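Local structure of rhamnosidase B (Bacillus sp., 2OKX) at residues A128-R133 and W173-S178; T838-Y843 and M855-H860. The protein catalyses hydrolysis of terminal alpha-L-rhamnose residues from rhamnosides, as a glycoside hydrolase of family 78. All coordinates share one frame; numbering follows the deposited sequence. Where two conformers were deposited one is given.

How the contacts relate
Contact 1 comes first along the chain and closes before contact 2 opens. Their centres lie about 46 Å apart and their nearest atoms about 28 Å apart, so they do not touch. Contact 1 belongs to the N-terminal domain. It pairs strands 130-133 and 174-181 of an antiparallel sheet, about 34 Å from the centre of the chain. Contact 2 lies about 14 Å from that centre. It joins two parts of one long loop between helices 817-833 and 868-876 of the six-hairpin glycosidase domain. The two share no strand, helix or sheet. One is outlying beta structure, the other a buried loop of the helical barrel.

Contact 1: residues A128-R133 and W173-S178; sequences AWRTER and WAQARS
The indole of Trp173 has Glu132 over one face and backbone at its rim. Glu132 CG makes a CH-pi contact, 3.4 Å from the centroid of the five-membered ring of Trp173. Thr131 N lies at the indole edge, 3.8 Å from Trp173 CE3. The second flat group is the Arg130 guanidinium. The side-chain amide of Gln175 lies over one of its faces, with the planes 62° apart. At its edge, in plane, Arg130 NH1 donates to Trp173 O at 2.9 Å.

Beyond CG the Glu132 chain bends (chi2 -68°), which turns CD off the indole. Ala174 N donates to Glu132 OE2 on its anti side at 2.9 Å, somewhat out of the carboxylate plane, in a nearly straight bond (171°). Backbone bonds join the strands on either side of Arg130: Ala176 N to Trp129 O at 2.8 Å, and Thr131 N to Ala174 O at 3.0 Å. Arg130 and Gln175 form an antiparallel, non-hydrogen-bonded pair with diverging side chains. Thr131 CG2 packs on Ala176 CA at 3.7 Å, while Thr131 OG1 bonds to Cys25 O and Arg24 NH1. Arg130 pairs with Arg27 and Glu132 with Cys25 through backbone bonds, so strand 130-133 lies between strands 22-31 and 174-181. Ala176 also meets Ile11 of strand 9-12.

Arg130 NH1 and Glu132 OE2 each bond to backbone of 173-178: one takes a carbonyl, the other an N-H. Glu132 OE2 also lies 2.9 Å from Thr131 O, another acceptor, and the Ala174 N-H probably helps offset that repulsion.

Contact 2: residues T838-Y843 and M855-H860; sequences TCWEMY and MLTRSH
Glu841 OE2 is gripped by two donors from 855-860. Arg858 NE reaches its syn lone pair at 2.9 Å, and OE2 lies in the guanidinium plane. Ser859 N comes in nearly along the C-O axis, also at 2.9 Å. Arg858 NH2 meets the other oxygen, Glu841 OE1, from above the carboxylate plane. This makes a side-on salt bridge, with the two planes turned 44° apart. Glu841 reaches it with an extended chain, CG anti to the backbone N (chi1 178°). Arg858 NH1 has a second salt bridge, to Glu572. An alanine in place of Glu841 would probably leave Arg858 NE and NH2 and Ser859 N without these acceptors, and the guanidinium freer to turn.

Ser859 O is also held twice, by Glu841 N and Thr857 OG1 from opposite faces of its plane. Thr857 OG1, anti to its backbone N, accepts from Met842 N at 3.0 Å. Thr857 CG2 sits between the backbone N and the carbonyl carbon. From there it packs over the five-membered ring of Trp840, 4.1 Å from its centroid, and over the centre of one His860 face. Leu856 CB covers the six-membered ring on the same face of the indole. His860 and Trp840 form an offset edge-to-face pair, planes at 73°. A water bonds to both Trp840 NE1 and His860 ND1, while His860 NE2 bonds to Gln477. Thr838 OG1 donates to His860 O at 2.6 Å.

A glycerol near Arg858 is consistent with a pocket here. Segment 838-843 rests on the barrel: Thr838 and Cys839 touch helix 544-559, and Trp840 touches Met831 of helix 817-833. Segment 855-860 meets beta structure, with Met855 on strand 475-477 and His860 N bonded to Glu469 of strand 462-472.

Contact 1: residues A128-R133 and W173-S178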
loop_
_atom_site.group_PDB
_atom_site.type_symbol
_atom_site.label_atom_id
_atom_site.label_comp_id
_atom_site.label_asym_id
_atom_site.label_seq_id
_atom_site.Cartn_x
_atom_site.Cartn_y
_atom_site.Cartn_z
ATOM N N ALA A 128 32.766 -11.149 -14.504
ATOM C CA ALA A 128 33.124 -10.445 -15.730
ATOM C C ALA A 128 32.312 -9.165 -15.908
ATOM O O ALA A 128 32.729 -8.249 -16.619
ATOM C CB ALA A 128 32.929 -11.357 -16.932
ATOM N N TRP A 129 31.152 -9.105 -15.260
ATOM C CA TRP A 129 30.292 -7.930 -15.345
ATOM C C TRP A 129 30.896 -6.752 -14.593
ATOM O O TRP A 129 31.716 -6.931 -13.693
ATOM C CB TRP A 129 28.907 -8.247 -14.776
ATOM C CG TRP A 129 28.050 -9.073 -15.686
ATOM C CD1 TRP A 129 28.408 -10.219 -16.335
ATOM C CD2 TRP A 129 26.678 -8.832 -16.021
ATOM N NE1 TRP A 129 27.343 -10.709 -17.054
ATOM C CE2 TRP A 129 26.268 -9.878 -16.879
ATOM C CE3 TRP A 129 25.754 -7.836 -15.679
ATOM C CZ2 TRP A 129 24.969 -9.956 -17.400
ATOM C CZ3 TRP A 129 24.463 -7.913 -16.197
ATOM C CH2 TRP A 129 24.086 -8.967 -17.048
ATOM N N ARG A 130 30.480 -5.548 -14.971
ATOM C CA ARG A 130 30.958 -4.317 -14.350
ATOM C C ARG A 130 29.863 -3.771 -13.439
ATOM O O ARG A 130 28.675 -4.006 -13.681
ATOM C CB ARG A 130 31.268 -3.277 -15.424
ATOM C CG ARG A 130 32.230 -3.744 -16.502
ATOM C CD ARG A 130 33.670 -3.561 -16.076
ATOM N NE ARG A 130 34.585 -3.760 -17.196
ATOM C CZ ARG A 130 35.859 -3.382 -17.194
ATOM N NH1 ARG A 130 36.372 -2.784 -16.128
ATOM N NH2 ARG A 130 36.616 -3.595 -18.261
ATOM N N THR A 131 30.260 -3.034 -12.406
ATOM C CA THR A 131 29.297 -2.461 -11.474
ATOM C C THR A 131 29.817 -1.220 -10.757
ATOM O O THR A 131 31.008 -1.108 -10.459
ATOM C CB THR A 131 28.864 -3.492 -10.410
ATOM O OG1 THR A 131 27.902 -2.896 -9.531
ATOM C CG2 THR A 131 30.064 -3.958 -9.596
ATOM N N GLU A 132 28.903 -0.291 -10.493
ATOM C CA GLU A 132 29.195 0.961 -9.797
ATOM C C GLU A 132 27.872 1.482 -9.241
ATOM O O GLU A 132 26.811 1.207 -9.802
ATOM C CB GLU A 132 29.768 2.013 -10.758
ATOM C CG GLU A 132 31.183 1.750 -11.265
ATOM C CD GLU A 132 32.243 1.870 -10.181
ATOM O OE1 GLU A 132 32.290 2.920 -9.505
ATOM O OE2 GLU A 132 33.036 0.915 -10.013
ATOM N N ARG A 133 27.924 2.223 -8.139
ATOM C CA ARG A 133 26.701 2.772 -7.576
ATOM C C ARG A 133 26.163 3.799 -8.556
ATOM O O ARG A 133 26.930 4.401 -9.312
ATOM C CB ARG A 133 26.969 3.459 -6.235
ATOM C CG ARG A 133 27.095 2.524 -5.050
ATOM C CD ARG A 133 26.926 3.308 -3.762
ATOM N NE ARG A 133 25.641 4.005 -3.740
ATOM C CZ ARG A 133 25.293 4.910 -2.833
ATOM N NH1 ARG A 133 26.134 5.239 -1.862
ATOM N NH2 ARG A 133 24.106 5.491 -2.902
ATOM N N TRP A 173 34.949 1.088 -14.569
ATOM C CA TRP A 173 34.072 0.462 -13.588
ATOM C C TRP A 173 34.704 -0.770 -12.969
ATOM O O TRP A 173 35.379 -1.543 -13.650
ATOM C CB TRP A 173 32.748 0.060 -14.243
ATOM C CG TRP A 173 31.799 1.197 -14.467
ATOM C CD1 TRP A 173 32.117 2.507 -14.691
ATOM C CD2 TRP A 173 30.372 1.112 -14.534
ATOM N NE1 TRP A 173 30.974 3.243 -14.892
ATOM C CE2 TRP A 173 29.889 2.412 -14.802
ATOM C CE3 TRP A 173 29.455 0.061 -14.393
ATOM C CZ2 TRP A 173 28.522 2.690 -14.932
ATOM C CZ3 TRP A 173 28.095 0.340 -14.524
ATOM C CH2 TRP A 173 27.645 1.646 -14.791
ATOM N N ALA A 174 34.471 -0.956 -11.675
ATOM C CA ALA A 174 35.002 -2.107 -10.963
ATOM C C ALA A 174 34.287 -3.356 -11.462
ATOM O O ALA A 174 33.206 -3.269 -12.051
ATOM C CB ALA A 174 34.779 -1.942 -9.466
ATOM N N GLN A 175 34.897 -4.513 -11.235
ATOM C CA GLN A 175 34.304 -5.777 -11.642
ATOM C C GLN A 175 33.334 -6.201 -10.551
ATOM O O GLN A 175 33.535 -5.880 -9.380
ATOM C CB GLN A 175 35.383 -6.850 -11.809
ATOM C CG GLN A 175 36.414 -6.546 -12.882
ATOM C CD GLN A 175 35.791 -6.365 -14.249
ATOM O OE1 GLN A 175 35.040 -7.220 -14.717
ATOM N NE2 GLN A 175 36.102 -5.251 -14.900
ATOM N N ALA A 176 32.282 -6.914 -10.933
ATOM C CA ALA A 176 31.295 -7.377 -9.967
ATOM C C ALA A 176 31.875 -8.538 -9.167
ATOM O O ALA A 176 32.775 -9.228 -9.635
ATOM C CB ALA A 176 30.024 -7.816 -10.684
ATOM N N ARG A 177 31.353 -8.744 -7.963
ATOM C CA ARG A 177 31.820 -9.821 -7.099
ATOM C C ARG A 177 30.768 -10.922 -7.040
ATOM O O ARG A 177 29.605 -10.659 -6.743
ATOM C CB ARG A 177 32.077 -9.286 -5.688
ATOM C CG ARG A 177 32.906 -8.010 -5.647
ATOM C CD ARG A 177 33.079 -7.498 -4.220
ATOM N NE ARG A 177 33.803 -6.227 -4.181
ATOM C CZ ARG A 177 34.164 -5.600 -3.064
ATOM N NH1 ARG A 177 34.818 -4.446 -3.130
ATOM N NH2 ARG A 177 33.876 -6.123 -1.880
ATOM N N SER A 178 31.174 -12.154 -7.327
ATOM C CA SER A 178 30.246 -13.277 -7.288
ATOM C C SER A 178 29.890 -13.615 -5.845
ATOM O O SER A 178 30.748 -13.593 -4.967
ATOM C CB SER A 178 30.864 -14.503 -7.961
ATOM O OG SER A 178 30.004 -15.623 -7.852
#

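Contact 2: residues T838-Y843 and M855-H860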
loop_
_atom_site.group_PDB
_atom_site.type_symbol
_atom_site.label_atom_id
_atom_site.label_comp_id
_atom_site.label_asym_id
_atom_site.label_seq_id
_atom_site.Cartn_x
_atom_site.Cartn_y
_atom_site.Cartn_z
ATOM N N THR A 838 -11.805 7.530 -6.749
ATOM C CA THR A 838 -11.563 6.196 -6.209
ATOM C C THR A 838 -12.339 6.081 -4.896
ATOM O O THR A 838 -12.799 7.087 -4.354
ATOM C CB THR A 838 -10.050 5.948 -5.939
ATOM O OG1 THR A 838 -9.523 7.002 -5.124
ATOM C CG2 THR A 838 -9.274 5.898 -7.246
ATOM N N CYS A 839 -12.481 4.861 -4.384
ATOM C CA CYS A 839 -13.223 4.623 -3.149
ATOM C C CYS A 839 -12.396 4.792 -1.882
ATOM O O CYS A 839 -11.312 4.213 -1.744
ATOM C CB CYS A 839 -13.830 3.221 -3.175
ATOM S SG CYS A 839 -14.867 2.955 -4.624
ATOM N N TRP A 840 -12.942 5.567 -0.951
ATOM C CA TRP A 840 -12.284 5.860 0.317
ATOM C C TRP A 840 -12.078 4.647 1.203
ATOM O O TRP A 840 -12.888 3.725 1.221
ATOM C CB TRP A 840 -13.086 6.889 1.117
ATOM C CG TRP A 840 -13.246 8.215 0.452
ATOM C CD1 TRP A 840 -12.599 8.667 -0.665
ATOM C CD2 TRP A 840 -14.107 9.274 0.875
ATOM N NE1 TRP A 840 -13.011 9.947 -0.964
ATOM C CE2 TRP A 840 -13.936 10.342 -0.033
ATOM C CE3 TRP A 840 -15.011 9.425 1.936
ATOM C CZ2 TRP A 840 -14.637 11.547 0.086
ATOM C CZ3 TRP A 840 -15.709 10.623 2.053
ATOM C CH2 TRP A 840 -15.515 11.668 1.131
ATOM N N GLU A 841 -10.992 4.684 1.964
ATOM C CA GLU A 841 -10.657 3.617 2.892
ATOM C C GLU A 841 -11.709 3.549 3.998
ATOM O O GLU A 841 -12.130 2.469 4.407
ATOM C CB GLU A 841 -9.285 3.900 3.510
ATOM C CG GLU A 841 -8.819 2.897 4.546
ATOM C CD GLU A 841 -7.519 3.333 5.214
ATOM O OE1 GLU A 841 -6.904 2.510 5.921
ATOM O OE2 GLU A 841 -7.115 4.504 5.033
ATOM N N MET A 842 -12.123 4.714 4.484
ATOM C CA MET A 842 -13.101 4.787 5.562
ATOM C C MET A 842 -14.100 5.903 5.325
ATOM O O MET A 842 -13.930 6.728 4.419
ATOM C CB MET A 842 -12.394 5.049 6.896
ATOM C CG MET A 842 -11.327 4.033 7.261
ATOM S SD MET A 842 -10.302 4.612 8.638
ATOM C CE MET A 842 -9.350 5.886 7.791
ATOM N N TYR A 843 -15.140 5.925 6.155
ATOM C CA TYR A 843 -16.165 6.954 6.078
ATOM C C TYR A 843 -15.768 8.113 6.982
ATOM O O TYR A 843 -14.985 7.940 7.919
ATOM C CB TYR A 843 -17.518 6.398 6.528
ATOM C CG TYR A 843 -18.141 5.441 5.542
ATOM C CD1 TYR A 843 -18.663 4.217 5.963
ATOM C CD2 TYR A 843 -18.214 5.761 4.186
ATOM C CE1 TYR A 843 -19.242 3.334 5.056
ATOM C CE2 TYR A 843 -18.792 4.886 3.272
ATOM C CZ TYR A 843 -19.303 3.673 3.714
ATOM O OH TYR A 843 -19.868 2.802 2.810
ATOM N N MET A 855 -10.407 14.644 8.946
ATOM C CA MET A 855 -10.116 14.096 7.627
ATOM C C MET A 855 -11.269 13.226 7.156
ATOM O O MET A 855 -11.872 12.499 7.948
ATOM C CB MET A 855 -8.845 13.248 7.662
ATOM C CG MET A 855 -7.598 13.999 8.066
ATOM S SD MET A 855 -6.191 12.894 8.113
ATOM C CE MET A 855 -4.826 14.067 7.812
ATOM N N LEU A 856 -11.569 13.297 5.864
ATOM C CA LEU A 856 -12.644 12.492 5.304
ATOM C C LEU A 856 -12.279 11.018 5.451
ATOM O O LEU A 856 -13.138 10.173 5.716
ATOM C CB LEU A 856 -12.844 12.840 3.820
ATOM C CG LEU A 856 -13.351 14.258 3.534
ATOM C CD1 LEU A 856 -13.239 14.581 2.042
ATOM C CD2 LEU A 856 -14.796 14.375 4.008
ATOM N N THR A 857 -10.992 10.727 5.289
ATOM C CA THR A 857 -10.467 9.366 5.358
ATOM C C THR A 857 -8.944 9.475 5.286
ATOM O O THR A 857 -8.418 10.544 4.968
ATOM C CB THR A 857 -10.965 8.541 4.143
ATOM O OG1 THR A 857 -10.426 7.213 4.187
ATOM C CG2 THR A 857 -10.533 9.213 2.844
ATOM N N ARG A 858 -8.232 8.394 5.590
ATOM C CA ARG A 858 -6.771 8.435 5.490
ATOM C C ARG A 858 -6.467 8.238 4.007
ATOM O O ARG A 858 -6.143 9.187 3.290
ATOM C CB ARG A 858 -6.121 7.309 6.301
ATOM C CG ARG A 858 -4.595 7.287 6.145
ATOM C CD ARG A 858 -3.942 6.031 6.711
ATOM N NE ARG A 858 -4.390 4.804 6.051
ATOM C CZ ARG A 858 -3.596 3.766 5.794
ATOM N NH1 ARG A 858 -2.311 3.810 6.132
ATOM N NH2 ARG A 858 -4.089 2.673 5.218
ATOM N N SER A 859 -6.588 6.994 3.554
ATOM C CA SER A 859 -6.370 6.653 2.155
ATOM C C SER A 859 -7.651 6.922 1.364
ATOM O O SER A 859 -8.751 6.569 1.804
ATOM C CB SER A 859 -6.004 5.179 2.029
ATOM O OG SER A 859 -6.171 4.730 0.697
ATOM N N HIS A 860 -7.510 7.549 0.199
ATOM C CA HIS A 860 -8.662 7.853 -0.640
ATOM C C HIS A 860 -8.874 6.796 -1.715
ATOM O O HIS A 860 -9.787 6.913 -2.533
ATOM C CB HIS A 860 -8.489 9.227 -1.296
ATOM C CG HIS A 860 -8.657 10.370 -0.346
ATOM N ND1 HIS A 860 -9.719 11.247 -0.418
ATOM C CD2 HIS A 860 -7.926 10.753 0.728
ATOM C CE1 HIS A 860 -9.635 12.117 0.573
ATOM N NE2 HIS A 860 -8.557 11.839 1.283
HETATM O O HOH W 1 -11.142 11.391 -2.807
#